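PDB 3CYJ: mandelate racemase/muconate lactonizing enzyme-like protein from Rubrobacter xylanophilus DSM 9941, which is of unknown function but has the two-domain build of the enolase superfamily, an N-terminal capping domain beside a TIM-type barrel, with a sodium ion bound in this model. Local coordinates for residues Ser25-Gln30 with Lys166-Glu170; Lys65-Val69 with Arg84-Ile89; Ala158-Arg162 with Pro336-Ser340. Residues are numbered along the deposited sequence.

Contact 1 of 3, residues Ser25-Gln30 with Lys166-Glu170. With GOL (glycerol), chain F.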
loop_
_atom_site.group_PDB
_atom_site.type_symbol
_atom_site.label_atom_id
_atom_site.label_comp_id
_atom_site.label_asym_id
_atom_site.label_seq_id
_atom_site.Cartn_x
_atom_site.Cartn_y
_atom_site.Cartn_z
ATOM N N SER A 25 8.078 -10.168 -39.522
ATOM C CA SER A 25 8.424 -9.145 -38.547
ATOM C C SER A 25 7.261 -8.954 -37.580
ATOM O O SER A 25 6.136 -9.415 -37.822
ATOM C CB SER A 25 8.769 -7.844 -39.245
ATOM O OG SER A 25 7.595 -7.327 -39.858
ATOM N N ASP A 26 7.535 -8.266 -36.485
ATOM C CA ASP A 26 6.501 -7.948 -35.544
ATOM C C ASP A 26 6.855 -6.540 -35.101
ATOM O O ASP A 26 7.760 -5.896 -35.725
ATOM C CB ASP A 26 6.414 -8.975 -34.391
ATOM C CG ASP A 26 7.707 -9.105 -33.581
ATOM O OD1 ASP A 26 8.430 -8.091 -33.396
ATOM O OD2 ASP A 26 7.987 -10.225 -33.086
ATOM N N GLY A 27 6.182 -6.070 -34.054
ATOM C CA GLY A 27 6.390 -4.718 -33.608
ATOM C C GLY A 27 7.836 -4.395 -33.279
ATOM O O GLY A 27 8.255 -3.299 -33.487
ATOM N N THR A 28 8.625 -5.325 -32.776
ATOM C CA THR A 28 9.966 -4.958 -32.380
ATOM C C THR A 28 11.090 -5.822 -32.998
ATOM O O THR A 28 12.237 -5.723 -32.549
ATOM C CB THR A 28 10.120 -4.992 -30.786
ATOM O OG1 THR A 28 9.604 -6.228 -30.286
ATOM C CG2 THR A 28 9.373 -3.876 -30.103
ATOM N N LEU A 29 10.800 -6.658 -33.997
ATOM C CA LEU A 29 11.844 -7.531 -34.540
ATOM C C LEU A 29 11.554 -8.038 -35.969
ATOM O O LEU A 29 10.399 -8.126 -36.373
ATOM C CB LEU A 29 12.125 -8.680 -33.582
ATOM C CG LEU A 29 13.418 -9.507 -33.751
ATOM C CD1 LEU A 29 14.625 -8.818 -33.209
ATOM C CD2 LEU A 29 13.289 -10.826 -33.043
ATOM N N GLN A 30 12.612 -8.342 -36.727
ATOM C CA GLN A 30 12.542 -8.859 -38.093
ATOM C C GLN A 30 13.392 -10.122 -38.119
ATOM O O GLN A 30 14.476 -10.183 -37.516
ATOM C CB GLN A 30 13.118 -7.858 -39.109
ATOM C CG GLN A 30 12.338 -6.566 -39.281
ATOM C CD GLN A 30 13.023 -5.593 -40.302
ATOM O OE1 GLN A 30 14.138 -5.140 -40.087
ATOM N NE2 GLN A 30 12.340 -5.291 -41.401
ATOM N N LYS A 166 0.009 -9.701 -35.642
ATOM C CA LYS A 166 0.875 -8.651 -35.139
ATOM C C LYS A 166 0.391 -7.244 -35.477
ATOM O O LYS A 166 -0.172 -6.990 -36.543
ATOM C CB LYS A 166 2.284 -8.849 -35.685
ATOM C CG LYS A 166 2.844 -10.277 -35.578
ATOM C CD LYS A 166 2.857 -10.759 -34.153
ATOM C CE LYS A 166 3.962 -11.765 -33.944
ATOM N NZ LYS A 166 3.654 -12.588 -32.764
ATOM N N VAL A 167 0.608 -6.324 -34.539
ATOM C CA VAL A 167 0.317 -4.897 -34.720
ATOM C C VAL A 167 1.478 -4.099 -34.143
ATOM O O VAL A 167 2.295 -4.619 -33.371
ATOM C CB VAL A 167 -0.966 -4.414 -33.907
ATOM C CG1 VAL A 167 -2.221 -4.925 -34.517
ATOM C CG2 VAL A 167 -0.836 -4.795 -32.397
ATOM N N GLY A 168 1.517 -2.820 -34.465
ATOM C CA GLY A 168 2.381 -1.932 -33.674
ATOM C C GLY A 168 3.672 -1.484 -34.317
ATOM O O GLY A 168 4.341 -0.567 -33.777
ATOM N N ARG A 169 4.041 -2.128 -35.439
ATOM C CA ARG A 169 5.255 -1.770 -36.179
ATOM C C ARG A 169 5.103 -0.460 -36.987
ATOM O O ARG A 169 5.972 0.416 -36.934
ATOM C CB ARG A 169 5.710 -2.928 -37.084
ATOM C CG ARG A 169 7.061 -2.696 -37.708
ATOM C CD ARG A 169 7.576 -3.910 -38.443
ATOM N NE ARG A 169 8.947 -3.596 -38.810
ATOM C CZ ARG A 169 10.009 -3.893 -38.063
ATOM N NH1 ARG A 169 11.207 -3.502 -38.452
ATOM N NH2 ARG A 169 9.880 -4.587 -36.923
ATOM N N GLU A 170 3.998 -0.340 -37.726
ATOM C CA GLU A 170 3.595 0.911 -38.347
ATOM C C GLU A 170 2.173 1.298 -37.920
ATOM O O GLU A 170 1.195 1.050 -38.641
ATOM C CB GLU A 170 3.690 0.812 -39.865
ATOM C CG GLU A 170 5.109 1.179 -40.411
ATOM C CD GLU A 170 5.229 0.960 -41.918
ATOM O OE1 GLU A 170 4.554 1.690 -42.709
ATOM O OE2 GLU A 170 6.000 0.044 -42.296
HETATM C C1 GOL F . 9.153 -14.606 -32.522
HETATM O O1 GOL F . 9.857 -13.596 -33.248
HETATM C C2 GOL F . 7.638 -14.353 -32.404
HETATM O O2 GOL F . 7.126 -13.063 -32.814
HETATM C C3 GOL F . 7.227 -14.634 -30.967
HETATM O O3 GOL F . 5.914 -14.135 -30.800
HETATM O O HOH W 1 3.922 -7.263 -33.007
#
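Strands 8-26 and 29-31 form a β-hairpin whose tight turn, closed by Asp26 N to Leu29 O (2.9 Å), meets the loop 166-170 after barrel strand 162-166. Gly27 CA comes 4.1 Å from the CA of Arg169 at the closest point; a water joins Gly27 N (2.8 Å) to Val167 O (3.1 Å). As in the enolase superfamily, a loop of the N-terminal domain thus reaches the C-terminal ends of the barrel strands. Asp26 OD1 accepts from Thr28 N at 2.8 Å, an Asx turn, while its OD2 salt-bridges Arg90 of the second subunit and takes a bond from a glycerol, probably left from crystallisation. Lys166 packs its CE on Asp26 CB (3.7 Å) and sends NZ to Asp194, a sodium ligand. Arg169 stretches along the hairpin, its guanidinium lying with one face under Ser25 CB and Gln30 CG, and NH2 donates to Asp26 O at 2.8 Å.

Contact 2 of 3, residues Lys65-Val69 with Arg84-Ile89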
loop_
_atom_site.group_PDB
_atom_site.type_symbol
_atom_site.label_atom_id
_atom_site.label_comp_id
_atom_site.label_asym_id
_atom_site.label_seq_id
_atom_site.Cartn_x
_atom_site.Cartn_y
_atom_site.Cartn_z
ATOM N N LYS A 65 27.287 -27.733 -19.958
ATOM C CA LYS A 65 26.819 -27.681 -18.578
ATOM C C LYS A 65 25.798 -28.790 -18.236
ATOM O O LYS A 65 25.711 -29.190 -17.102
ATOM C CB LYS A 65 26.178 -26.309 -18.251
ATOM C CG LYS A 65 27.119 -25.120 -18.255
ATOM C CD LYS A 65 28.357 -25.364 -17.350
ATOM C CE LYS A 65 28.018 -25.371 -15.917
ATOM N NZ LYS A 65 29.181 -25.836 -15.055
ATOM N N LEU A 66 25.007 -29.250 -19.199
ATOM C CA LEU A 66 23.868 -30.069 -18.839
ATOM C C LEU A 66 24.067 -31.585 -19.029
ATOM O O LEU A 66 23.638 -32.372 -18.193
ATOM C CB LEU A 66 22.626 -29.551 -19.600
ATOM C CG LEU A 66 22.314 -28.044 -19.342
ATOM C CD1 LEU A 66 21.007 -27.651 -19.954
ATOM C CD2 LEU A 66 22.328 -27.695 -17.784
ATOM N N ALA A 67 24.738 -31.984 -20.111
ATOM C CA ALA A 67 24.889 -33.411 -20.450
ATOM C C ALA A 67 25.498 -34.148 -19.272
ATOM O O ALA A 67 25.001 -35.199 -18.847
ATOM C CB ALA A 67 25.740 -33.590 -21.796
ATOM N N GLY A 68 26.517 -33.543 -18.671
ATOM C CA GLY A 68 27.170 -34.135 -17.546
ATOM C C GLY A 68 26.277 -34.310 -16.335
ATOM O O GLY A 68 26.535 -35.171 -15.503
ATOM N N VAL A 69 25.244 -33.480 -16.187
ATOM C CA VAL A 69 24.336 -33.616 -15.016
ATOM C C VAL A 69 23.326 -34.732 -15.296
ATOM O O VAL A 69 22.978 -35.497 -14.403
ATOM C CB VAL A 69 23.584 -32.271 -14.730
ATOM C CG1 VAL A 69 22.479 -32.445 -13.687
ATOM C CG2 VAL A 69 24.588 -31.180 -14.306
ATOM N N ARG A 84 18.923 -30.425 -10.071
ATOM C CA ARG A 84 20.387 -30.489 -10.130
ATOM C C ARG A 84 20.893 -29.593 -11.305
ATOM O O ARG A 84 21.924 -28.918 -11.164
ATOM C CB ARG A 84 20.874 -31.965 -10.244
ATOM C CG ARG A 84 20.610 -32.795 -8.980
ATOM C CD ARG A 84 20.789 -34.315 -9.216
ATOM N NE ARG A 84 22.011 -34.574 -9.979
ATOM C CZ ARG A 84 22.033 -35.257 -11.122
ATOM N NH1 ARG A 84 20.899 -35.822 -11.547
ATOM N NH2 ARG A 84 23.195 -35.430 -11.800
ATOM N N MET A 85 20.162 -29.550 -12.425
ATOM C CA MET A 85 20.595 -28.687 -13.539
ATOM C C MET A 85 20.557 -27.182 -13.167
ATOM O O MET A 85 21.530 -26.452 -13.403
ATOM C CB MET A 85 19.776 -28.947 -14.805
ATOM C CG MET A 85 20.113 -30.285 -15.584
ATOM S SD MET A 85 19.418 -30.449 -17.253
ATOM C CE MET A 85 17.664 -30.812 -16.918
ATOM N N GLN A 86 19.433 -26.731 -12.583
ATOM C CA GLN A 86 19.260 -25.370 -12.119
ATOM C C GLN A 86 20.358 -24.971 -11.086
ATOM O O GLN A 86 20.892 -23.872 -11.151
ATOM C CB GLN A 86 17.866 -25.186 -11.495
ATOM C CG GLN A 86 16.694 -25.488 -12.380
ATOM C CD GLN A 86 16.474 -24.481 -13.491
ATOM O OE1 GLN A 86 17.267 -23.529 -13.719
ATOM N NE2 GLN A 86 15.391 -24.690 -14.222
ATOM N N ALA A 87 20.683 -25.868 -10.143
ATOM C CA ALA A 87 21.686 -25.577 -9.145
ATOM C C ALA A 87 23.046 -25.428 -9.809
ATOM O O ALA A 87 23.802 -24.528 -9.478
ATOM C CB ALA A 87 21.727 -26.684 -8.066
ATOM N N ALA A 88 23.352 -26.324 -10.744
ATOM C CA ALA A 88 24.662 -26.398 -11.377
ATOM C C ALA A 88 24.956 -25.171 -12.219
ATOM O O ALA A 88 26.132 -24.848 -12.404
ATOM C CB ALA A 88 24.791 -27.672 -12.245
ATOM N N ILE A 89 23.933 -24.490 -12.751
ATOM C CA ILE A 89 24.230 -23.401 -13.682
ATOM C C ILE A 89 24.190 -21.966 -13.079
ATOM O O ILE A 89 24.156 -20.988 -13.816
ATOM C CB ILE A 89 23.367 -23.501 -14.954
ATOM C CG1 ILE A 89 21.885 -23.202 -14.657
ATOM C CG2 ILE A 89 23.539 -24.869 -15.641
ATOM C CD1 ILE A 89 21.064 -23.343 -15.910
HETATM O O HOH W 2 28.555 -26.197 -12.144
#
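Apolar packing does most of the work where helices 57-70 and 78-88 of the N-terminal domain lie side by side as a helical hairpin. Their local axes come within 9.8 Å, and their directions differ by 137°, nearer antiparallel than parallel, so Val69 sits beside Met85 and Lys65 beside Ile89. Val69 is the centrepiece: CG1 meets Met85 CG at 3.7 Å and CG2 meets Ala88 CB at 4.1 Å. One turn earlier, Leu66 places CD2 3.7 Å from Ile89 CG2 and 4.0 Å from Met85 SD.

The direct hydrogen bond runs from a side chain to the backbone. Arg84 NH2 donates to Val69 O at 2.6 Å, and Val69 CG1 lies over one face of the same guanidinium; Arg84 NH1 bonds to Ser73, in the connection between the helices.

Water takes over at the other end of the pair. Lys65 NZ donates to a water at 3.0 Å, which passes a bond to Ala88 O at 2.8 Å, just where helix 78-88 finishes and Ile89 leaves helical angles.

On its buried side the hairpin rests on helix 97-116, with Leu66 on Ala101, Met85 on Val105 and Ile89 on Val102, while Lys65 also touches Asp55 of the second subunit.

Contact 3 of 3, residues Ala158-Arg162 with Pro336-Ser340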
loop_
_atom_site.group_PDB
_atom_site.type_symbol
_atom_site.label_atom_id
_atom_site.label_comp_id
_atom_site.label_asym_id
_atom_site.label_seq_id
_atom_site.Cartn_x
_atom_site.Cartn_y
_atom_site.Cartn_z
ATOM N N ALA A 158 -10.559 -23.654 -41.576
ATOM C CA ALA A 158 -10.189 -24.923 -40.968
ATOM C C ALA A 158 -10.885 -25.174 -39.635
ATOM O O ALA A 158 -10.582 -26.148 -38.941
ATOM C CB ALA A 158 -8.667 -25.005 -40.774
ATOM N N GLY A 159 -11.804 -24.305 -39.238
ATOM C CA GLY A 159 -12.511 -24.534 -37.965
ATOM C C GLY A 159 -11.753 -24.104 -36.705
ATOM O O GLY A 159 -12.154 -24.461 -35.591
ATOM N N ILE A 160 -10.642 -23.372 -36.864
ATOM C CA ILE A 160 -9.924 -22.806 -35.692
ATOM C C ILE A 160 -10.571 -21.457 -35.384
ATOM O O ILE A 160 -10.402 -20.496 -36.151
ATOM C CB ILE A 160 -8.402 -22.622 -35.952
ATOM C CG1 ILE A 160 -7.755 -23.939 -36.381
ATOM C CG2 ILE A 160 -7.682 -22.029 -34.707
ATOM C CD1 ILE A 160 -6.288 -23.761 -36.855
ATOM N N PRO A 161 -11.327 -21.380 -34.269
ATOM C CA PRO A 161 -12.200 -20.240 -33.987
ATOM C C PRO A 161 -11.514 -19.038 -33.287
ATOM O O PRO A 161 -12.203 -18.141 -32.789
ATOM C CB PRO A 161 -13.281 -20.860 -33.088
ATOM C CG PRO A 161 -12.546 -21.952 -32.321
ATOM C CD PRO A 161 -11.381 -22.393 -33.192
ATOM N N ARG A 162 -10.174 -19.020 -33.314
ATOM C CA ARG A 162 -9.362 -17.983 -32.682
ATOM C C ARG A 162 -8.095 -17.770 -33.491
ATOM O O ARG A 162 -7.367 -18.710 -33.801
ATOM C CB ARG A 162 -8.962 -18.393 -31.268
ATOM C CG ARG A 162 -10.116 -18.528 -30.293
ATOM C CD ARG A 162 -9.787 -19.478 -29.075
ATOM N NE ARG A 162 -9.349 -20.815 -29.524
ATOM C CZ ARG A 162 -10.134 -21.892 -29.555
ATOM N NH1 ARG A 162 -11.403 -21.792 -29.170
ATOM N NH2 ARG A 162 -9.669 -23.069 -29.976
ATOM N N PRO A 336 -4.610 -29.448 -36.221
ATOM C CA PRO A 336 -5.416 -28.530 -35.397
ATOM C C PRO A 336 -6.811 -28.254 -36.000
ATOM O O PRO A 336 -7.542 -27.384 -35.516
ATOM C CB PRO A 336 -4.583 -27.239 -35.413
ATOM C CG PRO A 336 -3.991 -27.251 -36.815
ATOM C CD PRO A 336 -3.625 -28.717 -37.041
ATOM N N GLU A 337 -7.128 -28.959 -37.074
ATOM C CA GLU A 337 -8.473 -28.946 -37.669
ATOM C C GLU A 337 -9.607 -28.944 -36.616
ATOM O O GLU A 337 -9.686 -29.812 -35.768
ATOM C CB GLU A 337 -8.587 -30.179 -38.611
ATOM C CG GLU A 337 -9.979 -30.605 -38.999
ATOM C CD GLU A 337 -10.576 -29.719 -40.096
ATOM O OE1 GLU A 337 -9.784 -29.007 -40.787
ATOM O OE2 GLU A 337 -11.834 -29.727 -40.257
ATOM N N GLY A 338 -10.492 -27.967 -36.678
ATOM C CA GLY A 338 -11.643 -27.936 -35.776
ATOM C C GLY A 338 -11.325 -27.273 -34.424
ATOM O O GLY A 338 -12.193 -27.211 -33.548
ATOM N N GLY A 339 -10.069 -26.856 -34.224
ATOM C CA GLY A 339 -9.738 -25.910 -33.168
ATOM C C GLY A 339 -8.929 -26.440 -32.011
ATOM O O GLY A 339 -8.567 -25.683 -31.098
ATOM N N SER A 340 -8.679 -27.750 -32.015
ATOM C CA SER A 340 -7.969 -28.371 -30.913
ATOM C C SER A 340 -6.828 -29.273 -31.388
ATOM O O SER A 340 -6.793 -29.691 -32.545
ATOM C CB SER A 340 -8.922 -29.165 -30.033
ATOM O OG SER A 340 -9.661 -28.268 -29.253
#
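Ile160 lies against Pro336, with its CD1 4.1 Å from Pro336 CB and its CG1 3.6 Å from Pro336 O, and on the barrel side it also packs on Val134 of strand 132-137. Beside it the two backbones run in the same direction at very short range: the CA atoms of Gly159 and Gly338 are 4.1 Å apart, those of Ile160 and Gly339 4.0 Å. The Pro161 ring continues the contact, its CD 3.9 Å from Gly339 CA. Such closeness depends on glycine. A CB on Gly159 would run into Gly338 CA, and one on Gly339 would run into Pro161 CD and Gly159 O.

These are two loops of the C-terminal barrel domain, at the end where the parallel strands begin. Gly159, with positive phi, is the C-prime residue of the Schellman motif that ends helix 145-157, and the chain then turns into strand 162-166. Opposite it, residues 336-339 make a type II β-turn closed by Gly339 N to Pro336 O at 2.9 Å, with Glu337 and Gly338 at the corners; strand 340-341 follows and pairs antiparallel with strand 132-137.

One hydrogen bond ties the loops directly, from Gly338 N to Ala158 O, 2.9 Å long and nearly straight at 162°. Arg162 brings NH2 within 3.1 Å of Gly339 O, but the angle is poor; this NH2 donates instead to Val134 O, and the backbone of Gly339 is bonded to that of Val134 as well.

Contacts 1 and 3 sit at the two ends of barrel strand 162-166: residues 158-162 lead into it and 166-170 leave it, their contact centres 25 Å apart. Contact 1 joins the two domains on the sodium side, contact 3 stays within the barrel domain, and contact 2 within the N-terminal domain. All three are partly buried, and contact 2 lies farthest out, about 23 Å from the chain centre to its own centre. Its chemistry is chiefly aliphatic, whereas contact 3 is close backbone packing permitted by glycines and contact 1 is mainly polar, with charges and water. Contacts 1 and 2 both touch the second subunit; contact 3 meets no other chain.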